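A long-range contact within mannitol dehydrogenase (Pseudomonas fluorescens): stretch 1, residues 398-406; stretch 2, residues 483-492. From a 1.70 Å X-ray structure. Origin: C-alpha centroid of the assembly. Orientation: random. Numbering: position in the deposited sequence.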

ATOM      1  N   ARG A 398      21.482 -18.977  -7.203  1.00 19.12           N
ATOM      2  CA  ARG A 398      22.251 -17.778  -6.803  1.00 18.23           C
ATOM      3  C   ARG A 398      22.264 -17.623  -5.268  1.00 18.33           C
ATOM      4  O   ARG A 398      21.456 -18.234  -4.578  1.00 17.70           O
ATOM      5  CB  ARG A 398      21.672 -16.519  -7.461  1.00 18.92           C
ATOM      6  CG  ARG A 398      22.050 -16.413  -8.957  1.00 20.41           C
ATOM      7  CD  ARG A 398      21.049 -15.595  -9.746  1.00 20.01           C
ATOM      8  NE  ARG A 398      20.990 -14.201  -9.308  1.00 20.50           N
ATOM      9  CZ  ARG A 398      19.895 -13.453  -9.431  1.00 20.52           C
ATOM     10  NH1 ARG A 398      18.795 -13.986  -9.972  1.00 16.62           N
ATOM     11  NH2 ARG A 398      19.902 -12.184  -9.023  1.00 17.56           N
ATOM     12  N   GLU A 399      23.173 -16.801  -4.760  1.00 16.70           N
ATOM     13  CA  GLU A 399      23.338 -16.612  -3.301  1.00 18.23           C
ATOM     14  C   GLU A 399      22.038 -16.110  -2.676  1.00 16.68           C
ATOM     15  O   GLU A 399      21.508 -15.113  -3.151  1.00 18.46           O
ATOM     16  CB  GLU A 399      24.451 -15.580  -3.054  1.00 19.11           C
ATOM     17  CG  GLU A 399      24.634 -15.067  -1.580  1.00 25.34           C
ATOM     18  CD  GLU A 399      25.054 -16.155  -0.544  1.00 30.56           C
ATOM     19  OE1 GLU A 399      24.194 -16.916   0.016  1.00 29.34           O
ATOM     20  OE2 GLU A 399      26.288 -16.252  -0.286  1.00 35.85           O
ATOM     21  N   THR A 400      21.536 -16.774  -1.632  1.00 16.18           N
ATOM     22  CA  THR A 400      20.283 -16.289  -1.005  1.00 15.48           C
ATOM     23  C   THR A 400      20.490 -15.572   0.320  1.00 16.99           C
ATOM     24  O   THR A 400      19.522 -15.077   0.907  1.00 16.22           O
ATOM     25  CB  THR A 400      19.285 -17.447  -0.718  1.00 16.05           C
ATOM     26  OG1 THR A 400      19.845 -18.356   0.245  1.00 16.56           O
ATOM     27  CG2 THR A 400      18.945 -18.207  -2.024  1.00 18.38           C
ATOM     28  N   GLU A 401      21.730 -15.510   0.782  1.00 16.39           N
ATOM     29  CA  GLU A 401      22.002 -14.964   2.104  1.00 16.92           C
ATOM     30  C   GLU A 401      21.445 -13.589   2.430  1.00 15.76           C
ATOM     31  O   GLU A 401      20.901 -13.397   3.527  1.00 16.89           O
ATOM     32  CB  GLU A 401      23.502 -14.950   2.379  1.00 19.80           C
ATOM     33  CG  GLU A 401      23.790 -15.117   3.847  1.00 25.15           C
ATOM     34  CD  GLU A 401      24.207 -16.552   4.139  1.00 30.24           C
ATOM     35  OE1 GLU A 401      23.987 -17.439   3.265  1.00 31.20           O
ATOM     36  OE2 GLU A 401      24.736 -16.785   5.228  1.00 30.70           O
ATOM     37  N   ARG A 402      21.605 -12.624   1.522  1.00 13.73           N
ATOM     38  CA  ARG A 402      21.071 -11.296   1.821  1.00 15.04           C
ATOM     39  C   ARG A 402      19.561 -11.326   1.921  1.00 15.19           C
ATOM     40  O   ARG A 402      18.989 -10.624   2.766  1.00 15.06           O
ATOM     41  CB  ARG A 402      21.455 -10.279   0.761  1.00 14.56           C
ATOM     42  CG  ARG A 402      22.997  -9.934   0.689  1.00 17.85           C
ATOM     43  CD  ARG A 402      23.257  -9.070  -0.547  1.00 17.47           C
ATOM     44  NE  ARG A 402      23.181  -9.892  -1.759  1.00 17.66           N
ATOM     45  CZ  ARG A 402      24.180 -10.638  -2.235  1.00 18.37           C
ATOM     46  NH1 ARG A 402      25.381 -10.677  -1.640  1.00 19.77           N
ATOM     47  NH2 ARG A 402      23.964 -11.420  -3.277  1.00 18.20           N
ATOM     48  N   ALA A 403      18.903 -12.103   1.057  1.00 13.83           N
ATOM     49  CA  ALA A 403      17.426 -12.148   1.100  1.00 14.31           C
ATOM     50  C   ALA A 403      16.953 -12.953   2.301  1.00 13.81           C
ATOM     51  O   ALA A 403      15.916 -12.652   2.919  1.00 14.70           O
ATOM     52  CB  ALA A 403      16.877 -12.755  -0.206  1.00 13.41           C
ATOM     53  N   ALA A 404      17.719 -13.994   2.640  1.00 13.09           N
ATOM     54  CA  ALA A 404      17.377 -14.812   3.810  1.00 14.01           C
ATOM     55  C   ALA A 404      17.453 -13.971   5.068  1.00 13.49           C
ATOM     56  O   ALA A 404      16.684 -14.191   5.998  1.00 14.01           O
ATOM     57  CB  ALA A 404      18.359 -16.071   3.941  1.00 13.77           C
ATOM     58  N   LEU A 405      18.366 -13.013   5.103  1.00 11.96           N
ATOM     59  CA  LEU A 405      18.514 -12.164   6.297  1.00 12.68           C
ATOM     60  C   LEU A 405      17.237 -11.355   6.524  1.00 12.81           C
ATOM     61  O   LEU A 405      16.884 -11.103   7.672  1.00 12.57           O
ATOM     62  CB  LEU A 405      19.745 -11.214   6.159  1.00 12.81           C
ATOM     63  CG  LEU A 405      19.964 -10.253   7.350  1.00 12.68           C
ATOM     64  CD1 LEU A 405      20.254 -11.099   8.639  1.00 12.74           C
ATOM     65  CD2 LEU A 405      21.148  -9.297   7.055  1.00 13.98           C
ATOM     66  N   VAL A 406      16.548 -10.941   5.450  1.00 12.87           N
ATOM     67  CA  VAL A 406      15.294 -10.192   5.632  1.00 13.03           C
ATOM     68  C   VAL A 406      14.274 -11.055   6.403  1.00 12.06           C
ATOM     69  O   VAL A 406      13.564 -10.575   7.310  1.00 13.30           O
ATOM     70  CB  VAL A 406      14.660  -9.792   4.275  1.00 13.34           C
ATOM     71  CG1 VAL A 406      13.404  -8.900   4.550  1.00 14.69           C
ATOM     72  CG2 VAL A 406      15.672  -9.046   3.394  1.00 13.78           C
TER
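Stretch 2 483-492: TTLKHLLKKP

Lys491 makes the polar link between the two stretches. Its amine donates a hydrogen bond to Glu399, with Lys491 NZ 3.1 Å from Glu399 OE2. The same amine donates a second, weak hydrogen bond to Glu401, with Lys491 NZ 3.2 Å from Glu401 OE1. Both pairs are also salt bridges, so one positive charge is shared between two carboxylates. The lysine reaches them with an extended side chain: chi2, chi3 and chi4 are all t, and chi1 lies between wells at -94°.

Glu399 has a second role. It precedes the turn that leads into the helix of stretch 1, and its side chain caps that helix. Glu401 N donates to Glu399 OE1 at 2.9 Å, with an N-H...acceptor angle of 150°. The two carboxylate oxygens are thus used differently: OE1 takes the backbone amide, and OE2 faces Lys491. The side chain has chi1 t and chi2 p. Glu401 is buried, and both of its carboxylate oxygens also have hydrogen bonds elsewhere in the structure.

Stretch 1 is loop or turn up to Thr400 and helical from Glu401 to Val406, and the helix continues beyond the stretch. Two backbone bonds mark its first turn: Ala404 N to Thr400 O at 2.7 Å, and Leu405 N to Glu401 O at 3.0 Å. Stretch 2 enters as a helix already under way, and Thr483 to Leu488 belong to it. A type I beta turn runs from Leu488 to Lys491, with Lys491 N bonded to Leu488 O at 3.0 Å. Lys491 lies beyond the helix, near the start of the helix in stretch 1.

The helices run nearly antiparallel, with 165° between their N-to-C directions. Their axes approach to 11.6 Å, so side chains fill the space between them. The register follows the opposed directions. Leu405 CA is 9.1 Å from Leu485 CA, Arg402 CA is 7.5 Å from Leu488 CA, and Glu399 CA is 9.5 Å from Pro492 CA.

Leu488 is the centre of the packing. It points toward stretch 1 and touches three of its residues. Leu488 CD1 lies 3.7 Å from Glu401 CG, against the aliphatic part of the glutamate. Leu488 CD2 lies 3.9 Å from Arg402 CG and 3.7 Å from Leu405 CD2. Arg402 thus offers its methylene portion here, while its NE and NH2 are hydrogen-bonded elsewhere in the structure.

Leu405 carries the packing along to the earlier turn of stretch 2. Leu405 CD2 is also 3.7 Å from Leu485 CD2, and Leu405 CD1 is 3.9 Å from Thr484 CG2. Leu485 leaves its backbone sideways, but the end of its side chain comes nearer. Thr484 points toward stretch 1 and presents its methyl group. Leu405 and Leu488 share the same rotamer, chi1 t and chi2 p. In all, 369 Å² is buried between the stretches, both sides summed.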

ATOM      1  N   THR A 483      26.890  -6.444  13.781  1.00 15.71           N
ATOM      2  CA  THR A 483      27.944  -7.418  13.489  1.00 18.63           C
ATOM      3  C   THR A 483      27.501  -8.362  12.370  1.00 17.98           C
ATOM      4  O   THR A 483      28.279  -8.719  11.499  1.00 18.70           O
ATOM      5  CB  THR A 483      28.290  -8.178  14.778  1.00 21.32           C
ATOM      6  OG1 THR A 483      29.009  -7.282  15.651  1.00 23.25           O
ATOM      7  CG2 THR A 483      29.146  -9.401  14.481  1.00 21.20           C
ATOM      8  N   THR A 484      26.232  -8.752  12.366  1.00 17.53           N
ATOM      9  CA  THR A 484      25.749  -9.639  11.301  1.00 17.64           C
ATOM     10  C   THR A 484      25.907  -8.969   9.925  1.00 18.14           C
ATOM     11  O   THR A 484      26.322  -9.605   8.958  1.00 16.59           O
ATOM     12  CB  THR A 484      24.290 -10.001  11.567  1.00 16.71           C
ATOM     13  OG1 THR A 484      24.223 -10.740  12.794  1.00 17.63           O
ATOM     14  CG2 THR A 484      23.699 -10.825  10.435  1.00 15.59           C
ATOM     15  N   LEU A 485      25.538  -7.687   9.819  1.00 18.52           N
ATOM     16  CA  LEU A 485      25.664  -6.979   8.552  1.00 18.15           C
ATOM     17  C   LEU A 485      27.127  -6.857   8.173  1.00 19.52           C
ATOM     18  O   LEU A 485      27.462  -7.011   7.019  1.00 18.96           O
ATOM     19  CB  LEU A 485      25.042  -5.560   8.596  1.00 17.95           C
ATOM     20  CG  LEU A 485      23.499  -5.579   8.518  1.00 17.30           C
ATOM     21  CD1 LEU A 485      22.957  -4.151   8.684  1.00 18.36           C
ATOM     22  CD2 LEU A 485      23.033  -6.168   7.191  1.00 17.66           C
ATOM     23  N   LYS A 486      27.987  -6.514   9.130  1.00 19.73           N
ATOM     24  CA  LYS A 486      29.407  -6.429   8.780  1.00 21.96           C
ATOM     25  C   LYS A 486      29.893  -7.742   8.202  1.00 22.18           C
ATOM     26  O   LYS A 486      30.552  -7.760   7.163  1.00 25.02           O
ATOM     27  CB  LYS A 486      30.261  -6.088  10.006  1.00 23.65           C
ATOM     28  CG  LYS A 486      30.075  -4.675  10.493  1.00 27.15           C
ATOM     29  CD  LYS A 486      30.760  -4.472  11.836  1.00 28.80           C
ATOM     30  CE  LYS A 486      30.915  -3.007  12.165  1.00 30.87           C
ATOM     31  NZ  LYS A 486      31.485  -2.823  13.560  1.00 33.80           N
ATOM     32  N   HIS A 487      29.568  -8.858   8.844  1.00 23.13           N
ATOM     33  CA  HIS A 487      30.061 -10.136   8.293  1.00 24.33           C
ATOM     34  C   HIS A 487      29.508 -10.393   6.893  1.00 24.48           C
ATOM     35  O   HIS A 487      30.235 -10.799   5.972  1.00 23.62           O
ATOM     36  CB  HIS A 487      29.694 -11.300   9.230  1.00 25.17           C
ATOM     37  CG  HIS A 487      30.440 -11.280  10.539  1.00 27.41           C
ATOM     38  ND1 HIS A 487      30.096 -12.074  11.613  1.00 28.38           N
ATOM     39  CD2 HIS A 487      31.518 -10.566  10.936  1.00 27.59           C
ATOM     40  CE1 HIS A 487      30.928 -11.851  12.614  1.00 29.22           C
ATOM     41  NE2 HIS A 487      31.802 -10.939  12.230  1.00 28.98           N
ATOM     42  N   LEU A 488      28.213 -10.135   6.717  1.00 22.44           N
ATOM     43  CA  LEU A 488      27.570 -10.390   5.449  1.00 23.88           C
ATOM     44  C   LEU A 488      28.132  -9.581   4.297  1.00 25.61           C
ATOM     45  O   LEU A 488      28.309 -10.109   3.182  1.00 24.16           O
ATOM     46  CB  LEU A 488      26.048 -10.143   5.582  1.00 23.96           C
ATOM     47  CG  LEU A 488      25.221 -10.234   4.283  1.00 23.69           C
ATOM     48  CD1 LEU A 488      25.236 -11.670   3.799  1.00 24.05           C
ATOM     49  CD2 LEU A 488      23.779  -9.775   4.523  1.00 24.12           C
ATOM     50  N   LEU A 489      28.415  -8.314   4.566  1.00 26.09           N
ATOM     51  CA  LEU A 489      28.895  -7.406   3.542  1.00 31.72           C
ATOM     52  C   LEU A 489      30.282  -7.758   3.030  1.00 35.45           C
ATOM     53  O   LEU A 489      30.761  -7.157   2.064  1.00 37.30           O
ATOM     54  CB  LEU A 489      28.809  -5.951   4.042  1.00 29.31           C
ATOM     55  CG  LEU A 489      27.311  -5.544   4.109  1.00 29.19           C
ATOM     56  CD1 LEU A 489      27.130  -4.248   4.897  1.00 28.21           C
ATOM     57  CD2 LEU A 489      26.725  -5.423   2.699  1.00 28.50           C
ATOM     58  N   LYS A 490      30.898  -8.752   3.659  1.00 38.91           N
ATOM     59  CA  LYS A 490      32.228  -9.220   3.246  1.00 42.04           C
ATOM     60  C   LYS A 490      32.186 -10.525   2.429  1.00 43.88           C
ATOM     61  O   LYS A 490      33.211 -10.957   1.911  1.00 44.90           O
ATOM     62  CB  LYS A 490      33.115  -9.358   4.471  1.00 41.90           C
ATOM     63  CG  LYS A 490      33.350  -8.033   5.172  1.00 42.03           C
ATOM     64  CD  LYS A 490      34.220  -7.147   4.326  1.00 42.67           C
ATOM     65  CE  LYS A 490      34.744  -5.964   5.104  1.00 44.29           C
ATOM     66  NZ  LYS A 490      35.794  -5.185   4.343  1.00 46.78           N
ATOM     67  N   LYS A 491      31.011 -11.144   2.289  1.00 45.10           N
ATOM     68  CA  LYS A 491      30.884 -12.361   1.468  1.00 46.57           C
ATOM     69  C   LYS A 491      31.083 -11.938   0.007  1.00 47.59           C
ATOM     70  O   LYS A 491      30.764 -10.809  -0.360  1.00 47.09           O
ATOM     71  CB  LYS A 491      29.485 -12.981   1.600  1.00 46.73           C
ATOM     72  CG  LYS A 491      29.344 -14.074   2.665  1.00 47.79           C
ATOM     73  CD  LYS A 491      28.146 -14.974   2.313  1.00 47.46           C
ATOM     74  CE  LYS A 491      28.166 -16.299   3.061  1.00 46.67           C
ATOM     75  NZ  LYS A 491      27.106 -17.213   2.526  1.00 46.68           N
ATOM     76  N   PRO A 492      31.613 -12.838  -0.846  1.00 48.53           N
ATOM     77  CA  PRO A 492      31.842 -12.524  -2.266  1.00 49.23           C
ATOM     78  C   PRO A 492      30.577 -12.200  -3.063  1.00 49.77           C
ATOM     79  O   PRO A 492      30.639 -11.548  -4.114  1.00 50.79           O
ATOM     80  CB  PRO A 492      32.541 -13.781  -2.790  1.00 49.00           C
ATOM     81  CG  PRO A 492      32.041 -14.874  -1.881  1.00 48.77           C
ATOM     82  CD  PRO A 492      32.109 -14.190  -0.528  1.00 48.70           C
TER